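PDB 6AR0: sarcolemmal membrane-associated protein, which associates, through a longer chain of which this is the FHA domain, with the STRIPAK phosphatase complex that dephosphorylates STK3 and thereby inhibits Hippo signalling. Local coordinates for residues F46-A56 / Q104-N112; R20-G31 / P39-D47. All coordinates share one frame; numbering follows the deposited sequence.

Contact 1. Residues F46-A56 / Q104-N112; sequences FDCKVLSRNHA and QFGVDVTEN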
loop_
_atom_site.group_PDB
_atom_site.type_symbol
_atom_site.label_atom_id
_atom_site.label_comp_id
_atom_site.label_asym_id
_atom_site.label_seq_id
_atom_site.Cartn_x
_atom_site.Cartn_y
_atom_site.Cartn_z
ATOM N N PHE A 46 3.478 -7.865 2.807
ATOM C CA PHE A 46 3.419 -7.697 4.253
ATOM C C PHE A 46 2.946 -8.970 4.939
ATOM O O PHE A 46 1.964 -9.594 4.514
ATOM C CB PHE A 46 2.484 -6.545 4.646
ATOM C CG PHE A 46 2.905 -5.213 4.082
ATOM C CD1 PHE A 46 3.863 -4.427 4.719
ATOM C CD2 PHE A 46 2.356 -4.751 2.897
ATOM C CE1 PHE A 46 4.251 -3.218 4.177
ATOM C CE2 PHE A 46 2.761 -3.545 2.359
ATOM C CZ PHE A 46 3.701 -2.779 3.008
ATOM N N ASP A 47 3.636 -9.338 6.005
ATOM C CA ASP A 47 3.171 -10.391 6.897
ATOM C C ASP A 47 2.108 -9.746 7.777
ATOM O O ASP A 47 2.417 -9.087 8.779
ATOM C CB ASP A 47 4.350 -10.919 7.698
ATOM C CG ASP A 47 3.973 -12.008 8.648
ATOM O OD1 ASP A 47 2.789 -12.428 8.646
ATOM O OD2 ASP A 47 4.875 -12.453 9.387
ATOM N N CYS A 48 0.847 -9.887 7.362
ATOM C CA CYS A 48 -0.288 -9.242 8.022
ATOM C C CYS A 48 -1.535 -10.003 7.612
ATOM O O CYS A 48 -1.827 -10.117 6.419
ATOM C CB CYS A 48 -0.393 -7.775 7.584
ATOM S SG CYS A 48 -1.782 -6.870 8.289
ATOM N N LYS A 49 -2.273 -10.495 8.606
ATOM C CA LYS A 49 -3.348 -11.443 8.359
ATOM C C LYS A 49 -4.460 -10.851 7.508
ATOM O O LYS A 49 -5.115 -11.579 6.747
ATOM C CB LYS A 49 -3.921 -11.901 9.706
ATOM C CG LYS A 49 -4.897 -13.042 9.591
ATOM C CD LYS A 49 -5.418 -13.494 10.937
ATOM C CE LYS A 49 -6.394 -14.638 10.778
ATOM N NZ LYS A 49 -7.078 -14.925 12.051
ATOM N N VAL A 50 -4.741 -9.561 7.680
ATOM C CA VAL A 50 -5.943 -8.967 7.105
ATOM C C VAL A 50 -5.772 -8.567 5.648
ATOM O O VAL A 50 -6.757 -8.135 5.025
ATOM C CB VAL A 50 -6.463 -7.805 7.979
ATOM C CG1 VAL A 50 -6.694 -8.255 9.426
ATOM C CG2 VAL A 50 -5.518 -6.635 7.947
ATOM N N LEU A 51 -4.581 -8.717 5.066
ATOM C CA LEU A 51 -4.384 -8.417 3.650
ATOM C C LEU A 51 -4.763 -9.608 2.789
ATOM O O LEU A 51 -4.588 -10.765 3.181
ATOM C CB LEU A 51 -2.931 -8.062 3.335
ATOM C CG LEU A 51 -2.603 -6.561 3.468
ATOM C CD1 LEU A 51 -2.696 -6.061 4.907
ATOM C CD2 LEU A 51 -1.236 -6.253 2.900
ATOM N N SER A 52 -5.259 -9.313 1.593
ATOM C CA SER A 52 -5.442 -10.322 0.564
ATOM C C SER A 52 -4.115 -10.608 -0.142
ATOM O O SER A 52 -3.172 -9.810 -0.103
ATOM C CB SER A 52 -6.496 -9.852 -0.444
ATOM O OG SER A 52 -7.752 -9.678 0.184
ATOM N N ARG A 53 -4.043 -11.774 -0.792
ATOM C CA ARG A 53 -2.840 -12.126 -1.539
ATOM C C ARG A 53 -2.578 -11.118 -2.647
ATOM O O ARG A 53 -1.445 -10.652 -2.824
ATOM C CB ARG A 53 -2.986 -13.530 -2.126
ATOM C CG ARG A 53 -1.772 -13.983 -2.930
ATOM C CD ARG A 53 -1.968 -15.357 -3.557
ATOM N NE ARG A 53 -0.764 -15.790 -4.271
ATOM C CZ ARG A 53 -0.008 -16.841 -3.949
ATOM N NH1 ARG A 53 -0.315 -17.628 -2.923
ATOM N NH2 ARG A 53 1.068 -17.115 -4.674
ATOM N N ASN A 54 -3.618 -10.770 -3.400
ATOM C CA ASN A 54 -3.550 -9.761 -4.452
ATOM C C ASN A 54 -4.418 -8.598 -3.987
ATOM O O ASN A 54 -5.589 -8.483 -4.335
ATOM C CB ASN A 54 -4.033 -10.328 -5.771
ATOM C CG ASN A 54 -3.319 -11.607 -6.143
ATOM O OD1 ASN A 54 -2.096 -11.650 -6.188
ATOM N ND2 ASN A 54 -4.083 -12.662 -6.389
ATOM N N HIS A 55 -3.837 -7.746 -3.148
ATOM C CA HIS A 55 -4.614 -6.751 -2.425
ATOM C C HIS A 55 -4.760 -5.446 -3.206
ATOM O O HIS A 55 -5.866 -4.913 -3.349
ATOM C CB HIS A 55 -3.947 -6.509 -1.068
ATOM C CG HIS A 55 -4.800 -5.757 -0.113
ATOM N ND1 HIS A 55 -5.423 -6.358 0.958
ATOM C CD2 HIS A 55 -5.173 -4.459 -0.099
ATOM C CE1 HIS A 55 -6.130 -5.450 1.600
ATOM N NE2 HIS A 55 -5.995 -4.292 0.980
ATOM N N ALA A 56 -3.647 -4.930 -3.710
ATOM C CA ALA A 56 -3.644 -3.657 -4.412
ATOM C C ALA A 56 -2.442 -3.639 -5.348
ATOM O O ALA A 56 -1.636 -4.574 -5.390
ATOM C CB ALA A 56 -3.656 -2.482 -3.424
ATOM N N GLN A 104 -3.566 2.756 3.782
ATOM C CA GLN A 104 -3.924 1.660 4.672
ATOM C C GLN A 104 -4.397 0.464 3.859
ATOM O O GLN A 104 -5.177 0.611 2.919
ATOM C CB GLN A 104 -5.011 2.107 5.652
ATOM C CG GLN A 104 -5.510 1.009 6.563
ATOM C CD GLN A 104 -6.513 1.522 7.566
ATOM O OE1 GLN A 104 -6.314 2.593 8.152
ATOM N NE2 GLN A 104 -7.590 0.777 7.787
ATOM N N PHE A 105 -3.926 -0.720 4.234
ATOM C CA PHE A 105 -4.354 -1.978 3.630
ATOM C C PHE A 105 -4.988 -2.826 4.720
ATOM O O PHE A 105 -4.339 -3.161 5.718
ATOM C CB PHE A 105 -3.184 -2.724 2.996
ATOM C CG PHE A 105 -2.365 -1.873 2.076
ATOM C CD1 PHE A 105 -2.919 -1.337 0.926
ATOM C CD2 PHE A 105 -1.049 -1.555 2.372
ATOM C CE1 PHE A 105 -2.168 -0.536 0.079
ATOM C CE2 PHE A 105 -0.301 -0.750 1.528
ATOM C CZ PHE A 105 -0.856 -0.239 0.396
ATOM N N GLY A 106 -6.250 -3.185 4.514
ATOM C CA GLY A 106 -7.023 -3.890 5.515
ATOM C C GLY A 106 -7.576 -2.943 6.562
ATOM O O GLY A 106 -7.435 -1.718 6.491
ATOM N N VAL A 107 -8.237 -3.544 7.556
ATOM C CA VAL A 107 -8.699 -2.861 8.759
ATOM C C VAL A 107 -8.363 -3.765 9.940
ATOM O O VAL A 107 -8.153 -4.970 9.782
ATOM C CB VAL A 107 -10.225 -2.584 8.715
ATOM C CG1 VAL A 107 -10.582 -1.649 7.545
ATOM C CG2 VAL A 107 -11.022 -3.900 8.647
ATOM N N ASP A 108 -8.322 -3.189 11.140
ATOM C CA ASP A 108 -8.182 -4.025 12.328
ATOM C C ASP A 108 -9.390 -4.946 12.431
ATOM O O ASP A 108 -10.527 -4.537 12.183
ATOM C CB ASP A 108 -8.114 -3.158 13.584
ATOM C CG ASP A 108 -6.795 -2.427 13.754
ATOM O OD1 ASP A 108 -5.907 -2.530 12.890
ATOM O OD2 ASP A 108 -6.656 -1.732 14.786
ATOM N N VAL A 109 -9.148 -6.192 12.818
ATOM C CA VAL A 109 -10.200 -7.199 12.915
ATOM C C VAL A 109 -10.121 -7.826 14.304
ATOM O O VAL A 109 -9.103 -8.442 14.640
ATOM C CB VAL A 109 -10.019 -8.277 11.830
ATOM C CG1 VAL A 109 -11.006 -9.421 12.031
ATOM C CG2 VAL A 109 -10.173 -7.678 10.434
ATOM N N THR A 110 -11.192 -7.705 15.100
ATOM C CA THR A 110 -11.325 -8.497 16.323
ATOM C C THR A 110 -12.113 -9.743 15.954
ATOM O O THR A 110 -13.222 -9.635 15.429
ATOM C CB THR A 110 -12.029 -7.725 17.438
ATOM O OG1 THR A 110 -11.264 -6.563 17.781
ATOM C CG2 THR A 110 -12.189 -8.604 18.683
ATOM N N GLU A 111 -11.525 -10.912 16.181
ATOM C CA GLU A 111 -12.150 -12.156 15.762
ATOM C C GLU A 111 -13.510 -12.323 16.431
ATOM O O GLU A 111 -13.726 -11.914 17.575
ATOM C CB GLU A 111 -11.250 -13.344 16.116
ATOM C CG GLU A 111 -9.918 -13.360 15.398
ATOM C CD GLU A 111 -10.062 -13.576 13.914
ATOM O OE1 GLU A 111 -11.119 -14.089 13.472
ATOM O OE2 GLU A 111 -9.105 -13.236 13.184
ATOM N N ASN A 112 -14.441 -12.950 15.710
ATOM C CA ASN A 112 -15.758 -13.198 16.283
ATOM C C ASN A 112 -15.768 -14.412 17.197
ATOM O O ASN A 112 -16.662 -14.536 18.036
ATOM C CB ASN A 112 -16.781 -13.353 15.163
ATOM C CG ASN A 112 -16.932 -12.085 14.358
ATOM O OD1 ASN A 112 -16.996 -10.983 14.918
ATOM N ND2 ASN A 112 -16.963 -12.216 13.044
#
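Phe105 carries the dense half of this contact, with His55 and Leu51 both closing on its CB. That CB lies over one face of the imidazole, 4.2 Å from the centroid of the His55 ring, a CH-pi contact; the phenyl ring beyond it turns an edge toward the same histidine in an offset edge-to-face pair, planes at 77°. Leu51 comes in at a slant and sets CD1 3.9 Å from Phe105 CB. Phe46 and Ala56 add looser apolar touches to the far part of the phenyl ring.

The imidazole is held from both ends. A chi1 of -167°, which sets the ring away from the residue's own N, turns ND1 of His55 back into the loop to accept Ser52 N at 3.0 Å, in the ring plane, while NE2 is bonded to Gly77 O. Cut back to an alanine, the residue would lose both ring nitrogens, which would probably leave Ser52 N and Gly77 O without their mates and open a gap beside Phe105. Gly106 completes the tight region: its phi is positive, and a CB on it would collide with Val50 CG2.

Val50 makes the transition, both methyls against Val107 O and CG1 also 3.7 Å from Val109 CG2 as the two valines pass side by side. Toward solvent the packing thins to one pair: the extended Lys49 and the bent Glu111 reach for each other and close a salt bridge, Lys49 NZ to Glu111 OE2 2.9 Å, with the nitrogen well above the carboxylate plane (51°).

Around the loop, Arg32, Ser75 and Asn76 bond to Leu51 O, Ser52 OG and Val50 O. A Gly-Arg pair, a Ser-x-x-His sequence and an Asn-Gly pair brought together in this way are the signature of the FHA domain, where the histidine probably shapes the loops that in relatives read phosphothreonine.

Contact 2. Residues R20-G31 / P39-D47; sequences RHVYLDEPIKIG and PAQNNATFD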
loop_
_atom_site.group_PDB
_atom_site.type_symbol
_atom_site.label_atom_id
_atom_site.label_comp_id
_atom_site.label_asym_id
_atom_site.label_seq_id
_atom_site.Cartn_x
_atom_site.Cartn_y
_atom_site.Cartn_z
ATOM N N ARG A 20 10.058 0.328 3.757
ATOM C CA ARG A 20 10.244 -0.220 2.421
ATOM C C ARG A 20 10.690 0.878 1.466
ATOM O O ARG A 20 10.145 1.985 1.484
ATOM C CB ARG A 20 8.955 -0.851 1.891
ATOM C CG ARG A 20 8.289 -1.812 2.856
ATOM C CD ARG A 20 9.198 -2.994 3.196
ATOM N NE ARG A 20 8.560 -3.913 4.137
ATOM C CZ ARG A 20 7.697 -4.877 3.801
ATOM N NH1 ARG A 20 7.369 -5.089 2.541
ATOM N NH2 ARG A 20 7.150 -5.626 4.740
ATOM N N HIS A 21 11.686 0.563 0.645
ATOM C CA HIS A 21 12.158 1.425 -0.439
ATOM C C HIS A 21 11.788 0.714 -1.733
ATOM O O HIS A 21 12.523 -0.148 -2.202
ATOM C CB HIS A 21 13.674 1.676 -0.350
ATOM C CG HIS A 21 14.078 2.460 0.856
ATOM N ND1 HIS A 21 15.393 2.757 1.151
ATOM C CD2 HIS A 21 13.330 3.005 1.844
ATOM C CE1 HIS A 21 15.429 3.463 2.270
ATOM N NE2 HIS A 21 14.191 3.637 2.702
ATOM N N VAL A 22 10.620 1.051 -2.271
ATOM C CA VAL A 22 10.000 0.297 -3.362
ATOM C C VAL A 22 10.182 1.081 -4.655
ATOM O O VAL A 22 9.515 2.093 -4.877
ATOM C CB VAL A 22 8.510 0.027 -3.099
ATOM C CG1 VAL A 22 7.898 -0.780 -4.244
ATOM C CG2 VAL A 22 8.306 -0.689 -1.773
ATOM N N TYR A 23 11.053 0.601 -5.530
ATOM C CA TYR A 23 11.240 1.222 -6.829
ATOM C C TYR A 23 10.129 0.802 -7.784
ATOM O O TYR A 23 9.658 -0.340 -7.768
ATOM C CB TYR A 23 12.623 0.872 -7.373
ATOM C CG TYR A 23 13.699 1.528 -6.555
ATOM C CD1 TYR A 23 13.992 2.867 -6.731
ATOM C CD2 TYR A 23 14.399 0.820 -5.580
ATOM C CE1 TYR A 23 14.966 3.488 -5.965
ATOM C CE2 TYR A 23 15.377 1.437 -4.812
ATOM C CZ TYR A 23 15.658 2.758 -5.018
ATOM O OH TYR A 23 16.642 3.376 -4.270
ATOM N N LEU A 24 9.692 1.748 -8.597
ATOM C CA LEU A 24 8.482 1.627 -9.413
ATOM C C LEU A 24 8.791 1.712 -10.908
ATOM O O LEU A 24 8.085 2.372 -11.682
ATOM C CB LEU A 24 7.460 2.684 -9.009
ATOM C CG LEU A 24 6.938 2.562 -7.576
ATOM C CD1 LEU A 24 6.033 3.738 -7.261
ATOM C CD2 LEU A 24 6.203 1.254 -7.346
ATOM N N ASP A 25 9.841 1.034 -11.359
ATOM C CA ASP A 25 10.048 0.901 -12.798
ATOM C C ASP A 25 8.859 0.228 -13.460
ATOM O O ASP A 25 8.594 0.464 -14.645
ATOM C CB ASP A 25 11.311 0.087 -13.090
ATOM C CG ASP A 25 12.590 0.848 -12.810
ATOM O OD1 ASP A 25 12.557 2.091 -12.642
ATOM O OD2 ASP A 25 13.657 0.196 -12.789
ATOM N N GLU A 26 8.184 -0.653 -12.737
ATOM C CA GLU A 26 6.943 -1.264 -13.192
ATOM C C GLU A 26 5.998 -1.394 -12.003
ATOM O O GLU A 26 6.411 -1.224 -10.852
ATOM C CB GLU A 26 7.189 -2.624 -13.839
ATOM C CG GLU A 26 7.707 -3.656 -12.878
ATOM C CD GLU A 26 8.139 -4.929 -13.578
ATOM O OE1 GLU A 26 8.660 -5.836 -12.896
ATOM O OE2 GLU A 26 7.958 -5.024 -14.811
ATOM N N PRO A 27 4.725 -1.662 -12.245
ATOM C CA PRO A 27 3.772 -1.734 -11.134
ATOM C C PRO A 27 4.149 -2.819 -10.143
ATOM O O PRO A 27 4.600 -3.909 -10.523
ATOM C CB PRO A 27 2.443 -2.036 -11.835
ATOM C CG PRO A 27 2.618 -1.473 -13.214
ATOM C CD PRO A 27 4.047 -1.763 -13.550
ATOM N N ILE A 28 3.932 -2.525 -8.865
ATOM C CA ILE A 28 4.274 -3.428 -7.775
ATOM C C ILE A 28 3.001 -3.889 -7.076
ATOM O O ILE A 28 2.146 -3.073 -6.708
ATOM C CB ILE A 28 5.243 -2.739 -6.795
ATOM C CG1 ILE A 28 6.584 -2.432 -7.490
ATOM C CG2 ILE A 28 5.468 -3.592 -5.546
ATOM C CD1 ILE A 28 7.349 -3.650 -7.999
ATOM N N LYS A 29 2.894 -5.202 -6.883
ATOM C CA LYS A 29 1.785 -5.776 -6.145
ATOM C C LYS A 29 1.938 -5.495 -4.654
ATOM O O LYS A 29 3.038 -5.576 -4.086
ATOM C CB LYS A 29 1.734 -7.283 -6.368
ATOM C CG LYS A 29 0.419 -7.897 -5.903
ATOM C CD LYS A 29 0.189 -9.277 -6.488
ATOM C CE LYS A 29 0.875 -10.317 -5.647
ATOM N NZ LYS A 29 0.604 -11.680 -6.178
ATOM N N ILE A 30 0.827 -5.131 -4.034
ATOM C CA ILE A 30 0.687 -5.073 -2.584
ATOM C C ILE A 30 -0.122 -6.284 -2.162
ATOM O O ILE A 30 -1.183 -6.553 -2.738
ATOM C CB ILE A 30 -0.033 -3.782 -2.175
ATOM C CG1 ILE A 30 0.824 -2.570 -2.568
ATOM C CG2 ILE A 30 -0.337 -3.781 -0.684
ATOM C CD1 ILE A 30 0.046 -1.346 -2.934
ATOM N N GLY A 31 0.369 -7.030 -1.180
ATOM C CA GLY A 31 -0.371 -8.205 -0.770
ATOM C C GLY A 31 0.258 -8.885 0.422
ATOM O O GLY A 31 1.328 -8.506 0.910
ATOM N N PRO A 39 8.004 -10.744 2.440
ATOM C CA PRO A 39 8.408 -9.344 2.614
ATOM C C PRO A 39 9.882 -9.136 2.309
ATOM O O PRO A 39 10.726 -9.967 2.633
ATOM C CB PRO A 39 8.114 -9.080 4.094
ATOM C CG PRO A 39 7.058 -10.068 4.447
ATOM C CD PRO A 39 7.380 -11.290 3.655
ATOM N N ALA A 40 10.184 -7.992 1.711
ATOM C CA ALA A 40 11.555 -7.557 1.491
ATOM C C ALA A 40 11.559 -6.038 1.438
ATOM O O ALA A 40 10.526 -5.404 1.223
ATOM C CB ALA A 40 12.127 -8.115 0.187
ATOM N N GLN A 41 12.744 -5.449 1.615
ATOM C CA GLN A 41 12.838 -3.992 1.608
ATOM C C GLN A 41 12.306 -3.395 0.314
ATOM O O GLN A 41 11.749 -2.285 0.317
ATOM C CB GLN A 41 14.279 -3.561 1.792
ATOM C CG GLN A 41 14.469 -2.073 1.616
ATOM C CD GLN A 41 15.899 -1.677 1.847
ATOM O OE1 GLN A 41 16.565 -1.139 0.967
ATOM N NE2 GLN A 41 16.390 -1.940 3.046
ATOM N N ASN A 42 12.515 -4.066 -0.814
ATOM C CA ASN A 42 12.147 -3.488 -2.094
ATOM C C ASN A 42 10.752 -3.864 -2.538
ATOM O O ASN A 42 10.431 -3.670 -3.718
ATOM C CB ASN A 42 13.166 -3.852 -3.176
ATOM C CG ASN A 42 13.116 -5.311 -3.559
ATOM O OD1 ASN A 42 12.623 -6.145 -2.800
ATOM N ND2 ASN A 42 13.636 -5.631 -4.741
ATOM N N ASN A 43 9.901 -4.365 -1.634
ATOM C CA ASN A 43 8.560 -4.728 -2.049
ATOM C C ASN A 43 7.521 -4.252 -1.046
ATOM O O ASN A 43 7.837 -3.675 0.009
ATOM C CB ASN A 43 8.450 -6.220 -2.406
ATOM C CG ASN A 43 8.488 -7.152 -1.199
ATOM O OD1 ASN A 43 7.997 -6.836 -0.111
ATOM N ND2 ASN A 43 9.034 -8.346 -1.410
ATOM N N ALA A 44 6.270 -4.465 -1.433
ATOM C CA ALA A 44 5.106 -4.095 -0.653
ATOM C C ALA A 44 4.311 -5.339 -0.284
ATOM O O ALA A 44 3.081 -5.352 -0.318
ATOM C CB ALA A 44 4.273 -3.040 -1.375
ATOM N N THR A 45 5.037 -6.390 0.082
ATOM C CA THR A 45 4.464 -7.623 0.598
ATOM C C THR A 45 4.585 -7.604 2.116
ATOM O O THR A 45 5.665 -7.334 2.656
ATOM C CB THR A 45 5.187 -8.836 0.019
ATOM O OG1 THR A 45 5.060 -8.808 -1.404
ATOM C CG2 THR A 45 4.609 -10.141 0.561
ATOM N N PHE A 46 3.478 -7.865 2.807
ATOM C CA PHE A 46 3.419 -7.697 4.253
ATOM C C PHE A 46 2.946 -8.970 4.939
ATOM O O PHE A 46 1.964 -9.594 4.514
ATOM C CB PHE A 46 2.484 -6.545 4.646
ATOM C CG PHE A 46 2.905 -5.213 4.082
ATOM C CD1 PHE A 46 3.863 -4.427 4.719
ATOM C CD2 PHE A 46 2.356 -4.751 2.897
ATOM C CE1 PHE A 46 4.251 -3.218 4.177
ATOM C CE2 PHE A 46 2.761 -3.545 2.359
ATOM C CZ PHE A 46 3.701 -2.779 3.008
ATOM N N ASP A 47 3.636 -9.338 6.005
ATOM C CA ASP A 47 3.171 -10.391 6.897
ATOM C C ASP A 47 2.108 -9.746 7.777
ATOM O O ASP A 47 2.417 -9.087 8.779
ATOM C CB ASP A 47 4.350 -10.919 7.698
ATOM C CG ASP A 47 3.973 -12.008 8.648
ATOM O OD1 ASP A 47 2.789 -12.428 8.646
ATOM O OD2 ASP A 47 4.875 -12.453 9.387
HETATM O O HOH W 1 15.226 -1.066 -1.753
HETATM O O HOH W 2 11.254 -2.331 -6.019
HETATM O O HOH W 3 5.289 -6.636 -3.248
#
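Arg20 lays its guanidinium over one face of the Phe46 ring, the two planes 27° apart and the side chains running past one another, pointing opposite ways. The overlap is offset toward the ring's rim, with NH2 of Arg20 3.5 Å from CD1 of Phe46; Ala40 N lies over the other face of the guanidinium. A bend at chi2 (-61°) folds the chain so that its end reaches the backbone of residues 43-45. There, Arg20 NH1 and NH2 grip Thr45 O end-on, at 2.8 and 3.1 Å, from the same side of the carbonyl plane. Arg20 NH1 also donates to Asn43 O at 2.9 Å.

Asn43 shapes the backbone that presents these acceptors: its OD1 takes Thr45 N, an Asx turn, and Ala40 N from the opposite face. Beyond, strand 44-46 runs parallel to strand 28-31, with Phe46 N bonded to Gly31 O at 2.9 Å and Ile30 CG1 packed on Ala44 CB at 3.7 Å. Waters bridge further pairs, one joining Lys29 O to Ala44 N.

Backbone carbonyls of 39-47, not its carboxylate, thus receive the guanidinium of the buried Arg20, so its positive charge is probably stabilised by peptide dipoles and by the aromatic face.

After strand 5-10 the chain runs through strands 20-23 and 28-32, and contact 2 closes the short connection from there to residues 39-47. Contact 1 opens where contact 2 ends, sharing Phe46 and Asp47, and closes a much longer excursion when the chain reaches 104-112. The two follow in series and neither nests in nor crosses the other. Each spans the sandwich: contact 2 joins strand 20-23 of one sheet to edge strand 44-46 of the other, and contact 1 ties the loop leading into strand 56-61 to the end of strand 102-105. Ile30 packs on Phe105, and His55 with Ala56 forms a classic beta bulge opposite Ile30, so the contacts meet through strand 28-32.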